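Local atomic coordinates of viral CASP8 and FADD-like apoptosis regulator (Molluscum contagiosum virus subtype 1, PDB entry 2BBR), a protein that inhibits death-receptor-induced apoptosis by interfering with host caspase-8 recruitment and activation at the death-inducing signaling complex, and also suppresses host NF-kappa-B activation. Residues S4-S9 with K54-A59; L60-Y65 with Q86-S91; S110-L115 with S134-L139; P124-A129 with L141-V146. One frame throughout, in Å; residues are numbered along the deposited sequence.

Interaction 1: S4-S9 with K54-A59; sequences SKEVPS and KLTLAA
Glu6 CG sits between its own backbone N and carbonyl carbon (chi1 66°) with the chain extended beyond it, while Thr56 CG2 is anti to its carbonyl carbon. The two side chains lie side by side, pointing the same way, and Glu6 OE2 is 4.1 Å from Thr56 CG2. The setting is the first death effector domain, where the residues leading into helix 10-17 run past the N-terminus of helix 57-66. Thr56 is the N-cap of the latter helix: its OG1, in the position between N and C (chi1 61°), accepts from Ala59 N at 3.1 Å. The two segments are joined by the bond from Leu57 N to Glu6 O, 2.9 Å long, with the donor 37° above the carbonyl plane. Glu6 O also receives a CA-H...O contact from Thr56 CA at 3.1 Å, so a backbone C-H and N-H converge on one acceptor. Glu6 OE2 is held by a salt bridge to Arg53. Next to this polar link, Leu55 packs against Leu13 of helix 10-17 and against helix 42-51, and Pro8 also touches Leu13. The Pro8 ring comes in by its CD, which lies 3.7 Å from both Leu55 O and Leu57 N.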
loop_
_atom_site.group_PDB
_atom_site.type_symbol
_atom_site.label_atom_id
_atom_site.label_comp_id
_atom_site.label_asym_id
_atom_site.label_seq_id
_atom_site.Cartn_x
_atom_site.Cartn_y
_atom_site.Cartn_z
ATOM N N SER A 4 2.819 -16.570 20.681
ATOM C CA SER A 4 3.759 -16.750 19.578
ATOM C C SER A 4 3.097 -17.332 18.332
ATOM O O SER A 4 3.612 -17.186 17.223
ATOM C CB SER A 4 4.912 -17.659 20.011
ATOM O OG SER A 4 4.454 -18.970 20.288
ATOM N N LYS A 5 1.957 -17.989 18.518
ATOM C CA LYS A 5 1.235 -18.598 17.404
ATOM C C LYS A 5 0.861 -17.588 16.322
ATOM O O LYS A 5 0.801 -17.931 15.140
ATOM C CB LYS A 5 -0.037 -19.286 17.907
ATOM C CG LYS A 5 -0.891 -19.875 16.794
ATOM C CD LYS A 5 -2.197 -20.447 17.319
ATOM C CE LYS A 5 -3.059 -20.975 16.182
ATOM N NZ LYS A 5 -4.358 -21.517 16.669
ATOM N N GLU A 6 0.611 -16.347 16.725
ATOM C CA GLU A 6 0.229 -15.303 15.781
ATOM C C GLU A 6 1.436 -14.650 15.116
ATOM O O GLU A 6 1.288 -13.699 14.350
ATOM C CB GLU A 6 -0.603 -14.232 16.489
ATOM C CG GLU A 6 0.160 -13.449 17.545
ATOM C CD GLU A 6 -0.711 -12.443 18.270
ATOM O OE1 GLU A 6 -1.703 -12.861 18.901
ATOM O OE2 GLU A 6 -0.403 -11.233 18.210
ATOM N N VAL A 7 2.627 -15.164 15.405
ATOM C CA VAL A 7 3.848 -14.611 14.834
ATOM C C VAL A 7 4.666 -15.648 14.068
ATOM O O VAL A 7 5.346 -16.483 14.665
ATOM C CB VAL A 7 4.746 -14.002 15.936
ATOM C CG1 VAL A 7 5.996 -13.399 15.318
ATOM C CG2 VAL A 7 3.973 -12.951 16.712
ATOM N N PRO A 8 4.597 -15.615 12.728
ATOM C CA PRO A 8 5.353 -16.567 11.905
ATOM C C PRO A 8 6.848 -16.270 12.030
ATOM O O PRO A 8 7.243 -15.110 12.124
ATOM C CB PRO A 8 4.828 -16.298 10.496
ATOM C CG PRO A 8 3.425 -15.816 10.742
ATOM C CD PRO A 8 3.624 -14.877 11.904
ATOM N N SER A 9 7.676 -17.310 12.031
ATOM C CA SER A 9 9.117 -17.114 12.155
ATOM C C SER A 9 9.674 -16.384 10.941
ATOM O O SER A 9 9.167 -16.540 9.828
ATOM C CB SER A 9 9.833 -18.458 12.300
ATOM O OG SER A 9 9.912 -19.125 11.052
ATOM N N LYS A 54 4.713 -6.549 14.889
ATOM C CA LYS A 54 3.636 -6.132 14.002
ATOM C C LYS A 54 3.544 -7.119 12.847
ATOM O O LYS A 54 2.603 -7.076 12.056
ATOM C CB LYS A 54 3.900 -4.728 13.449
ATOM C CG LYS A 54 3.813 -3.621 14.482
ATOM C CD LYS A 54 4.102 -2.265 13.855
ATOM C CE LYS A 54 4.029 -1.149 14.887
ATOM N NZ LYS A 54 4.343 0.175 14.285
ATOM N N LEU A 55 4.527 -8.012 12.761
ATOM C CA LEU A 55 4.577 -9.009 11.699
ATOM C C LEU A 55 3.800 -10.249 12.120
ATOM O O LEU A 55 4.375 -11.302 12.402
ATOM C CB LEU A 55 6.037 -9.363 11.397
ATOM C CG LEU A 55 6.370 -10.068 10.081
ATOM C CD1 LEU A 55 5.801 -9.285 8.911
ATOM C CD2 LEU A 55 7.878 -10.185 9.953
ATOM N N THR A 56 2.480 -10.106 12.156
ATOM C CA THR A 56 1.582 -11.177 12.556
ATOM C C THR A 56 1.069 -11.974 11.365
ATOM O O THR A 56 1.305 -11.620 10.210
ATOM C CB THR A 56 0.361 -10.605 13.277
ATOM O OG1 THR A 56 -0.346 -9.737 12.381
ATOM C CG2 THR A 56 0.787 -9.820 14.508
ATOM N N LEU A 57 0.368 -13.062 11.661
ATOM C CA LEU A 57 -0.221 -13.898 10.627
ATOM C C LEU A 57 -1.153 -13.018 9.796
ATOM O O LEU A 57 -1.119 -13.043 8.565
ATOM C CB LEU A 57 -1.004 -15.044 11.278
ATOM C CG LEU A 57 -1.871 -15.980 10.426
ATOM C CD1 LEU A 57 -3.148 -15.288 10.001
ATOM C CD2 LEU A 57 -1.083 -16.443 9.229
ATOM N N ALA A 58 -1.974 -12.231 10.481
ATOM C CA ALA A 58 -2.912 -11.340 9.813
ATOM C C ALA A 58 -2.210 -10.364 8.874
ATOM O O ALA A 58 -2.654 -10.155 7.749
ATOM C CB ALA A 58 -3.731 -10.575 10.847
ATOM N N ALA A 59 -1.118 -9.760 9.334
ATOM C CA ALA A 59 -0.388 -8.809 8.504
ATOM C C ALA A 59 0.111 -9.450 7.213
ATOM O O ALA A 59 -0.056 -8.890 6.129
ATOM C CB ALA A 59 0.785 -8.225 9.282
HETATM O O HOH W 1 7.013 -12.601 12.256
#

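Interaction 2: L60-Y65 with Q86-S91; sequences LVEMLY and QLLGTS
The Tyr65 ring and the Glu62 carboxylate are the two flat groups, both meeting the loop 86-91. Over one face of the ring sits Leu88 CD1, 3.8 Å above the Tyr65 plane and offset toward the rim, a CH-pi contact; Leu88 CD2 lies 3.8 Å from Tyr65 CD2. Tyr65 CG, anti to the backbone N (chi1 -177°), is itself 4.1 Å from Leu88 CD2, and Tyr65 OH bonds Glu85. The carboxylate is gripped differently at each oxygen. Gly89 N reaches Glu62 OE2 at 2.8 Å in a nearly straight bond from above the plane, 61° out of it. Ser91 OG donates to Glu62 OE1 on its anti side at 2.6 Å, 33° out of plane, and itself takes a bond from Leu93 N. Leu87 to Thr90 is a type II turn with Gly89 at its third position, where the positive phi suits glycine; Thr90 N and Thr90 OG1 both donate to Leu87 O. Beside this, Leu87 CD1 meets Val61 CG1 at 3.9 Å, the side chains at about a right angle. Glu62 OE2 also pairs with Lys98 of helix 95-104, tying the first death effector domain to the second; Leu88 and Lys98 line the site of an azide ion, probably from the crystallisation liquor. With an ammonium, an N-H and a hydroxyl directed at one buried carboxylate, the environment would be expected to favour its ionised form.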
loop_
_atom_site.group_PDB
_atom_site.type_symbol
_atom_site.label_atom_id
_atom_site.label_comp_id
_atom_site.label_asym_id
_atom_site.label_seq_id
_atom_site.Cartn_x
_atom_site.Cartn_y
_atom_site.Cartn_z
ATOM N N LEU A 60 0.724 -10.623 7.332
ATOM C CA LEU A 60 1.239 -11.320 6.160
ATOM C C LEU A 60 0.116 -11.719 5.213
ATOM O O LEU A 60 0.250 -11.601 3.997
ATOM C CB LEU A 60 2.036 -12.562 6.579
ATOM C CG LEU A 60 3.458 -12.340 7.105
ATOM C CD1 LEU A 60 4.317 -11.715 6.017
ATOM C CD2 LEU A 60 3.424 -11.453 8.334
ATOM N N VAL A 61 -0.988 -12.200 5.773
ATOM C CA VAL A 61 -2.124 -12.598 4.956
ATOM C C VAL A 61 -2.660 -11.387 4.191
ATOM O O VAL A 61 -2.960 -11.483 2.999
ATOM C CB VAL A 61 -3.220 -13.234 5.839
ATOM C CG1 VAL A 61 -4.533 -13.331 5.082
ATOM C CG2 VAL A 61 -2.774 -14.625 6.274
ATOM N N GLU A 62 -2.758 -10.242 4.860
ATOM C CA GLU A 62 -3.243 -9.035 4.192
ATOM C C GLU A 62 -2.287 -8.619 3.083
ATOM O O GLU A 62 -2.715 -8.233 1.995
ATOM C CB GLU A 62 -3.397 -7.881 5.180
ATOM C CG GLU A 62 -4.571 -8.025 6.115
ATOM C CD GLU A 62 -4.977 -6.697 6.715
ATOM O OE1 GLU A 62 -4.531 -6.382 7.839
ATOM O OE2 GLU A 62 -5.734 -5.965 6.048
ATOM N N MET A 63 -0.988 -8.678 3.360
ATOM C CA MET A 63 -0.007 -8.319 2.347
ATOM C C MET A 63 -0.178 -9.176 1.103
ATOM O O MET A 63 -0.222 -8.660 -0.012
ATOM C CB MET A 63 1.412 -8.495 2.879
ATOM C CG MET A 63 1.802 -7.497 3.942
ATOM S SD MET A 63 3.462 -7.813 4.535
ATOM C CE MET A 63 3.571 -6.621 5.866
ATOM N N LEU A 64 -0.271 -10.487 1.294
ATOM C CA LEU A 64 -0.426 -11.385 0.152
ATOM C C LEU A 64 -1.741 -11.139 -0.585
ATOM O O LEU A 64 -1.795 -11.214 -1.812
ATOM C CB LEU A 64 -0.328 -12.846 0.604
ATOM C CG LEU A 64 1.043 -13.264 1.154
ATOM C CD1 LEU A 64 0.979 -14.701 1.651
ATOM C CD2 LEU A 64 2.104 -13.109 0.071
ATOM N N TYR A 65 -2.801 -10.848 0.161
ATOM C CA TYR A 65 -4.089 -10.580 -0.463
ATOM C C TYR A 65 -4.005 -9.332 -1.343
ATOM O O TYR A 65 -4.455 -9.332 -2.488
ATOM C CB TYR A 65 -5.163 -10.372 0.600
ATOM C CG TYR A 65 -6.537 -10.151 0.012
ATOM C CD1 TYR A 65 -7.363 -11.228 -0.299
ATOM C CD2 TYR A 65 -6.994 -8.863 -0.277
ATOM C CE1 TYR A 65 -8.611 -11.031 -0.885
ATOM C CE2 TYR A 65 -8.241 -8.658 -0.865
ATOM C CZ TYR A 65 -9.041 -9.749 -1.165
ATOM O OH TYR A 65 -10.272 -9.554 -1.754
ATOM N N GLN A 86 -11.306 -12.589 5.598
ATOM C CA GLN A 86 -11.766 -12.520 6.979
ATOM C C GLN A 86 -10.744 -11.817 7.870
ATOM O O GLN A 86 -11.080 -11.368 8.965
ATOM C CB GLN A 86 -12.046 -13.920 7.528
ATOM C CG GLN A 86 -13.340 -14.532 7.016
ATOM C CD GLN A 86 -14.551 -13.688 7.371
ATOM O OE1 GLN A 86 -14.702 -13.262 8.514
ATOM N NE2 GLN A 86 -15.419 -13.444 6.396
ATOM N N LEU A 87 -9.504 -11.703 7.398
ATOM C CA LEU A 87 -8.454 -11.056 8.183
ATOM C C LEU A 87 -8.148 -9.624 7.769
ATOM O O LEU A 87 -7.356 -8.944 8.425
ATOM C CB LEU A 87 -7.163 -11.881 8.132
ATOM C CG LEU A 87 -7.279 -13.337 8.588
ATOM C CD1 LEU A 87 -5.887 -13.933 8.725
ATOM C CD2 LEU A 87 -8.020 -13.419 9.914
ATOM N N LEU A 88 -8.764 -9.156 6.690
ATOM C CA LEU A 88 -8.514 -7.796 6.236
ATOM C C LEU A 88 -8.918 -6.777 7.300
ATOM O O LEU A 88 -9.987 -6.886 7.907
ATOM C CB LEU A 88 -9.269 -7.523 4.933
ATOM C CG LEU A 88 -8.779 -8.304 3.709
ATOM C CD1 LEU A 88 -9.733 -8.087 2.548
ATOM C CD2 LEU A 88 -7.372 -7.851 3.335
ATOM N N GLY A 89 -8.051 -5.795 7.531
ATOM C CA GLY A 89 -8.329 -4.761 8.511
ATOM C C GLY A 89 -8.012 -5.139 9.944
ATOM O O GLY A 89 -8.433 -4.440 10.866
ATOM N N THR A 90 -7.268 -6.223 10.149
ATOM C CA THR A 90 -6.941 -6.651 11.509
ATOM C C THR A 90 -5.455 -6.614 11.863
ATOM O O THR A 90 -5.020 -7.294 12.791
ATOM C CB THR A 90 -7.473 -8.079 11.800
ATOM O OG1 THR A 90 -6.746 -9.037 11.021
ATOM C CG2 THR A 90 -8.958 -8.178 11.470
ATOM N N SER A 91 -4.673 -5.828 11.130
ATOM C CA SER A 91 -3.243 -5.709 11.415
ATOM C C SER A 91 -2.858 -4.236 11.374
ATOM O O SER A 91 -3.725 -3.368 11.277
ATOM C CB SER A 91 -2.411 -6.492 10.394
ATOM O OG SER A 91 -2.345 -5.819 9.148
HETATM O O HOH W 2 -5.347 -3.979 8.624
#

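Interaction 3: S110-L115 with S134-L139; sequences SELRAL and SRFVEL
Leu112 reaches across from helix 109-122 with CG anti to its backbone N (chi1 177°), and its two methyl groups divide the work. Leu112 CD1 rests 3.7 Å from Phe136 CA and stands at the edge of the Phe136 ring, near its plane, so it meets the rim of the ring and not a face. Leu112 CD2 faces the residues before helix 136-145 and packs 3.4 Å from Ser134 O. One helical turn further on, Leu115 and Phe136 cross obliquely, with Leu115 CD1 4.1 Å from Phe136 CE1. Next to this pair, Leu139 CD2 presses on Leu115 CB at 3.8 Å. The side-chain contacts are thus apolar, apart from Leu112 CD2 lying on the Ser134 carbonyl. The helix start has its own polar bonds: Arg135, at the N-cap position, gives its N to Glu138 OE2 at 2.8 Å, in a nearly straight bond that comes from above the carboxylate plane. Glu138 OE1 lies at the edge of the Arg135 guanidinium, in its plane, 3.1 Å from Arg135 NH1 in a salt bridge whose hydrogen-bond geometry is weak; Arg135 NE bonds His23 of helix 22-31. Leu115 continues the packing onto Met160 and Leu161 of helix 155-163, within the second death effector domain. From the other side of helix 136-145, Val137 touches Leu27 and Phe30 of helix 22-31, so the contact stands next to the junction with the first domain.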
loop_
_atom_site.group_PDB
_atom_site.type_symbol
_atom_site.label_atom_id
_atom_site.label_comp_id
_atom_site.label_asym_id
_atom_site.label_seq_id
_atom_site.Cartn_x
_atom_site.Cartn_y
_atom_site.Cartn_z
ATOM N N SER A 110 0.159 4.206 -19.543
ATOM C CA SER A 110 -0.189 5.497 -20.130
ATOM C C SER A 110 -0.888 6.379 -19.101
ATOM O O SER A 110 -0.629 7.578 -19.016
ATOM C CB SER A 110 -1.103 5.304 -21.341
ATOM O OG SER A 110 -1.435 6.550 -21.925
ATOM N N GLU A 111 -1.786 5.774 -18.328
ATOM C CA GLU A 111 -2.506 6.501 -17.286
ATOM C C GLU A 111 -1.519 6.966 -16.219
ATOM O O GLU A 111 -1.578 8.102 -15.755
ATOM C CB GLU A 111 -3.575 5.603 -16.652
ATOM C CG GLU A 111 -4.697 5.217 -17.604
ATOM C CD GLU A 111 -5.691 4.247 -16.990
ATOM O OE1 GLU A 111 -5.260 3.179 -16.507
ATOM O OE2 GLU A 111 -6.903 4.548 -17.005
ATOM N N LEU A 112 -0.602 6.081 -15.839
ATOM C CA LEU A 112 0.388 6.423 -14.829
ATOM C C LEU A 112 1.265 7.576 -15.313
ATOM O O LEU A 112 1.581 8.488 -14.551
ATOM C CB LEU A 112 1.246 5.201 -14.494
ATOM C CG LEU A 112 2.387 5.406 -13.493
ATOM C CD1 LEU A 112 1.850 5.950 -12.174
ATOM C CD2 LEU A 112 3.098 4.083 -13.274
ATOM N N ARG A 113 1.656 7.537 -16.585
ATOM C CA ARG A 113 2.473 8.603 -17.147
ATOM C C ARG A 113 1.717 9.932 -17.075
ATOM O O ARG A 113 2.279 10.955 -16.701
ATOM C CB ARG A 113 2.826 8.294 -18.603
ATOM C CG ARG A 113 3.544 9.426 -19.326
ATOM C CD ARG A 113 3.471 9.222 -20.828
ATOM N NE ARG A 113 2.099 8.944 -21.244
ATOM C CZ ARG A 113 1.077 9.776 -21.062
ATOM N NH1 ARG A 113 1.265 10.951 -20.477
ATOM N NH2 ARG A 113 -0.141 9.422 -21.447
ATOM N N ALA A 114 0.435 9.908 -17.433
ATOM C CA ALA A 114 -0.375 11.119 -17.396
ATOM C C ALA A 114 -0.437 11.673 -15.976
ATOM O O ALA A 114 -0.328 12.876 -15.764
ATOM C CB ALA A 114 -1.782 10.831 -17.909
ATOM N N LEU A 115 -0.600 10.784 -14.998
ATOM C CA LEU A 115 -0.680 11.201 -13.603
ATOM C C LEU A 115 0.623 11.840 -13.143
ATOM O O LEU A 115 0.606 12.845 -12.434
ATOM C CB LEU A 115 -1.026 10.005 -12.712
ATOM C CG LEU A 115 -2.439 9.446 -12.894
ATOM C CD1 LEU A 115 -2.581 8.166 -12.095
ATOM C CD2 LEU A 115 -3.470 10.480 -12.452
ATOM N N SER A 134 8.957 5.551 -12.617
ATOM C CA SER A 134 8.273 5.645 -11.329
ATOM C C SER A 134 6.933 4.921 -11.282
ATOM O O SER A 134 6.067 5.140 -12.126
ATOM C CB SER A 134 8.052 7.111 -10.947
ATOM O OG SER A 134 9.278 7.789 -10.752
ATOM N N ARG A 135 6.769 4.067 -10.274
ATOM C CA ARG A 135 5.532 3.314 -10.078
ATOM C C ARG A 135 4.497 4.221 -9.408
ATOM O O ARG A 135 4.841 5.281 -8.884
ATOM C CB ARG A 135 5.780 2.112 -9.160
ATOM C CG ARG A 135 6.879 1.155 -9.597
ATOM C CD ARG A 135 6.944 -0.028 -8.635
ATOM N NE ARG A 135 7.863 -1.074 -9.076
ATOM C CZ ARG A 135 9.179 -1.051 -8.886
ATOM N NH1 ARG A 135 9.749 -0.034 -8.258
ATOM N NH2 ARG A 135 9.928 -2.051 -9.330
ATOM N N PHE A 136 3.235 3.801 -9.411
ATOM C CA PHE A 136 2.194 4.593 -8.764
ATOM C C PHE A 136 2.509 4.797 -7.278
ATOM O O PHE A 136 2.336 5.901 -6.755
ATOM C CB PHE A 136 0.822 3.928 -8.901
ATOM C CG PHE A 136 -0.301 4.730 -8.295
ATOM C CD1 PHE A 136 -0.734 5.908 -8.891
ATOM C CD2 PHE A 136 -0.909 4.320 -7.114
ATOM C CE1 PHE A 136 -1.755 6.665 -8.317
ATOM C CE2 PHE A 136 -1.929 5.068 -6.534
ATOM C CZ PHE A 136 -2.354 6.243 -7.133
ATOM N N VAL A 137 2.976 3.755 -6.592
ATOM C CA VAL A 137 3.283 3.919 -5.172
ATOM C C VAL A 137 4.397 4.932 -4.974
ATOM O O VAL A 137 4.444 5.622 -3.956
ATOM C CB VAL A 137 3.678 2.584 -4.484
ATOM C CG1 VAL A 137 2.466 1.674 -4.395
ATOM C CG2 VAL A 137 4.814 1.909 -5.236
ATOM N N GLU A 138 5.298 5.033 -5.944
ATOM C CA GLU A 138 6.379 5.999 -5.837
ATOM C C GLU A 138 5.824 7.407 -6.076
ATOM O O GLU A 138 6.279 8.369 -5.460
ATOM C CB GLU A 138 7.503 5.620 -6.808
ATOM C CG GLU A 138 8.268 4.390 -6.302
ATOM C CD GLU A 138 9.099 3.676 -7.358
ATOM O OE1 GLU A 138 9.880 2.777 -6.979
ATOM O OE2 GLU A 138 8.970 3.991 -8.554
ATOM N N LEU A 139 4.824 7.525 -6.944
ATOM C CA LEU A 139 4.177 8.811 -7.191
ATOM C C LEU A 139 3.470 9.239 -5.897
ATOM O O LEU A 139 3.544 10.402 -5.493
ATOM C CB LEU A 139 3.153 8.689 -8.323
ATOM C CG LEU A 139 2.203 9.874 -8.528
ATOM C CD1 LEU A 139 2.998 11.139 -8.814
ATOM C CD2 LEU A 139 1.245 9.570 -9.673
#

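Interaction 4: P124-A129 with L141-V146; sequences PSLSTA and LALENV
Leu126 is the tight part of this contact, a single side chain set against three residues of helix 136-145 and its end. The setting is the helical bundle of the second death effector domain, where a short 3-10 turn follows helix 109-122 and folds back beside the C-terminal part of helix 136-145. Leu126 CG lies anti to its carbonyl carbon (chi1 -66°), and beyond it the two methyl groups part. Leu126 CD1 meets Leu143 CD2 at 3.8 Å, the two side chains crossing at about a right angle, and both leucines also touch Ala119 of helix 109-122. Leu126 CD2 packs against the backbone, 3.5 Å from Ala142 O, and is touched by Val146 CG1 and CG2, each at 3.8 Å. Burial marks the close-packed part: Leu126, Ala142 and Leu143 are all enclosed.

The outer part is sparser. Ala129 and Val146 are exposed, and Ala129 contributes one methyl, its CB standing 4.2 Å from Ala142 CB. At Val146 the helical bonding also fades, since its N makes weak bonds to Ala142 O and Leu143 O. On the far side of the helix, Glu144 makes a salt bridge to Arg97 and a hydrogen bond to Tyr96. The 3-10 turn is held in shape by its own bonds. Ala129 N donates to Leu126 O at 2.9 Å. Pro124 O receives Ser127 N and, arriving nearly along the C=O axis, the hydroxyl Ser127 OG, which lies 2.9 Å from Pro124 O.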
loop_
_atom_site.group_PDB
_atom_site.type_symbol
_atom_site.label_atom_id
_atom_site.label_comp_id
_atom_site.label_asym_id
_atom_site.label_seq_id
_atom_site.Cartn_x
_atom_site.Cartn_y
_atom_site.Cartn_z
ATOM N N PRO A 124 6.175 21.570 -9.952
ATOM C CA PRO A 124 7.370 21.251 -10.741
ATOM C C PRO A 124 8.533 20.665 -9.943
ATOM O O PRO A 124 9.414 20.017 -10.510
ATOM C CB PRO A 124 7.718 22.590 -11.392
ATOM C CG PRO A 124 7.212 23.589 -10.400
ATOM C CD PRO A 124 5.872 23.010 -10.025
ATOM N N SER A 125 8.536 20.884 -8.632
ATOM C CA SER A 125 9.602 20.364 -7.777
ATOM C C SER A 125 9.616 18.834 -7.768
ATOM O O SER A 125 10.641 18.214 -7.481
ATOM C CB SER A 125 9.429 20.871 -6.342
ATOM O OG SER A 125 9.413 22.287 -6.293
ATOM N N LEU A 126 8.476 18.235 -8.095
ATOM C CA LEU A 126 8.340 16.782 -8.110
ATOM C C LEU A 126 9.076 16.103 -9.258
ATOM O O LEU A 126 9.281 14.892 -9.239
ATOM C CB LEU A 126 6.860 16.404 -8.163
ATOM C CG LEU A 126 6.047 16.770 -6.921
ATOM C CD1 LEU A 126 4.582 16.467 -7.159
ATOM C CD2 LEU A 126 6.573 15.997 -5.722
ATOM N N SER A 127 9.477 16.879 -10.257
ATOM C CA SER A 127 10.173 16.317 -11.406
ATOM C C SER A 127 11.429 15.544 -11.014
ATOM O O SER A 127 11.769 14.542 -11.645
ATOM C CB SER A 127 10.534 17.424 -12.399
ATOM O OG SER A 127 11.424 18.357 -11.818
ATOM N N THR A 128 12.116 16.002 -9.973
ATOM C CA THR A 128 13.339 15.341 -9.525
ATOM C C THR A 128 13.073 14.074 -8.718
ATOM O O THR A 128 13.994 13.307 -8.433
ATOM C CB THR A 128 14.207 16.284 -8.668
ATOM O OG1 THR A 128 13.473 16.692 -7.506
ATOM C CG2 THR A 128 14.610 17.512 -9.471
ATOM N N ALA A 129 11.814 13.852 -8.351
ATOM C CA ALA A 129 11.448 12.674 -7.574
ATOM C C ALA A 129 10.705 11.661 -8.431
ATOM O O ALA A 129 10.371 10.570 -7.969
ATOM C CB ALA A 129 10.581 13.083 -6.389
ATOM N N LEU A 141 4.207 8.414 -2.781
ATOM C CA LEU A 141 5.191 8.847 -1.798
ATOM C C LEU A 141 5.746 10.226 -2.142
ATOM O O LEU A 141 5.971 11.044 -1.248
ATOM C CB LEU A 141 6.328 7.825 -1.685
ATOM C CG LEU A 141 5.939 6.483 -1.054
ATOM C CD1 LEU A 141 7.156 5.569 -1.027
ATOM C CD2 LEU A 141 5.408 6.692 0.358
ATOM N N ALA A 142 5.971 10.488 -3.425
ATOM C CA ALA A 142 6.486 11.788 -3.840
ATOM C C ALA A 142 5.498 12.892 -3.455
ATOM O O ALA A 142 5.897 13.954 -2.970
ATOM C CB ALA A 142 6.741 11.801 -5.339
ATOM N N LEU A 143 4.211 12.643 -3.672
ATOM C CA LEU A 143 3.186 13.617 -3.313
ATOM C C LEU A 143 3.131 13.789 -1.797
ATOM O O LEU A 143 2.970 14.903 -1.299
ATOM C CB LEU A 143 1.818 13.170 -3.839
ATOM C CG LEU A 143 1.635 13.208 -5.360
ATOM C CD1 LEU A 143 0.402 12.409 -5.748
ATOM C CD2 LEU A 143 1.527 14.645 -5.845
ATOM N N GLU A 144 3.266 12.687 -1.064
ATOM C CA GLU A 144 3.253 12.738 0.395
ATOM C C GLU A 144 4.425 13.555 0.914
ATOM O O GLU A 144 4.288 14.347 1.846
ATOM C CB GLU A 144 3.406 11.338 0.992
ATOM C CG GLU A 144 2.160 10.497 1.098
ATOM C CD GLU A 144 2.444 9.173 1.789
ATOM O OE1 GLU A 144 3.188 9.175 2.798
ATOM O OE2 GLU A 144 1.924 8.141 1.326
ATOM N N ASN A 145 5.588 13.346 0.309
ATOM C CA ASN A 145 6.795 14.012 0.761
ATOM C C ASN A 145 6.814 15.525 0.643
ATOM O O ASN A 145 7.600 16.180 1.333
ATOM C CB ASN A 145 8.021 13.380 0.090
ATOM C CG ASN A 145 8.260 11.955 0.561
ATOM O OD1 ASN A 145 7.771 11.558 1.620
ATOM N ND2 ASN A 145 9.022 11.185 -0.211
ATOM N N VAL A 146 5.958 16.084 -0.207
ATOM C CA VAL A 146 5.876 17.536 -0.336
ATOM C C VAL A 146 4.577 18.051 0.289
ATOM O O VAL A 146 4.252 19.234 0.184
ATOM C CB VAL A 146 5.963 18.007 -1.811
ATOM C CG1 VAL A 146 7.301 17.598 -2.407
ATOM C CG2 VAL A 146 4.813 17.441 -2.620
#

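The four contacts form two pairs, one in each half of the chain. Interactions 1 and 2 follow each other along the sequence, share helix 57-66 of the first death effector domain and have centres about 11 Å apart; they touch where Leu57 CD1 meets Leu87 CD1 at 3.3 Å. Interactions 3 and 4 share helix 136-145 of the second domain, their segments alternating along the chain, with centres about 12 Å apart. Between the pairs the centres are about 25 to 34 Å apart, on opposite sides of the chain's centre, and no atoms touch. Each tandem domain thus has its own local packing, while the loop of interaction 2 leads directly into the second domain.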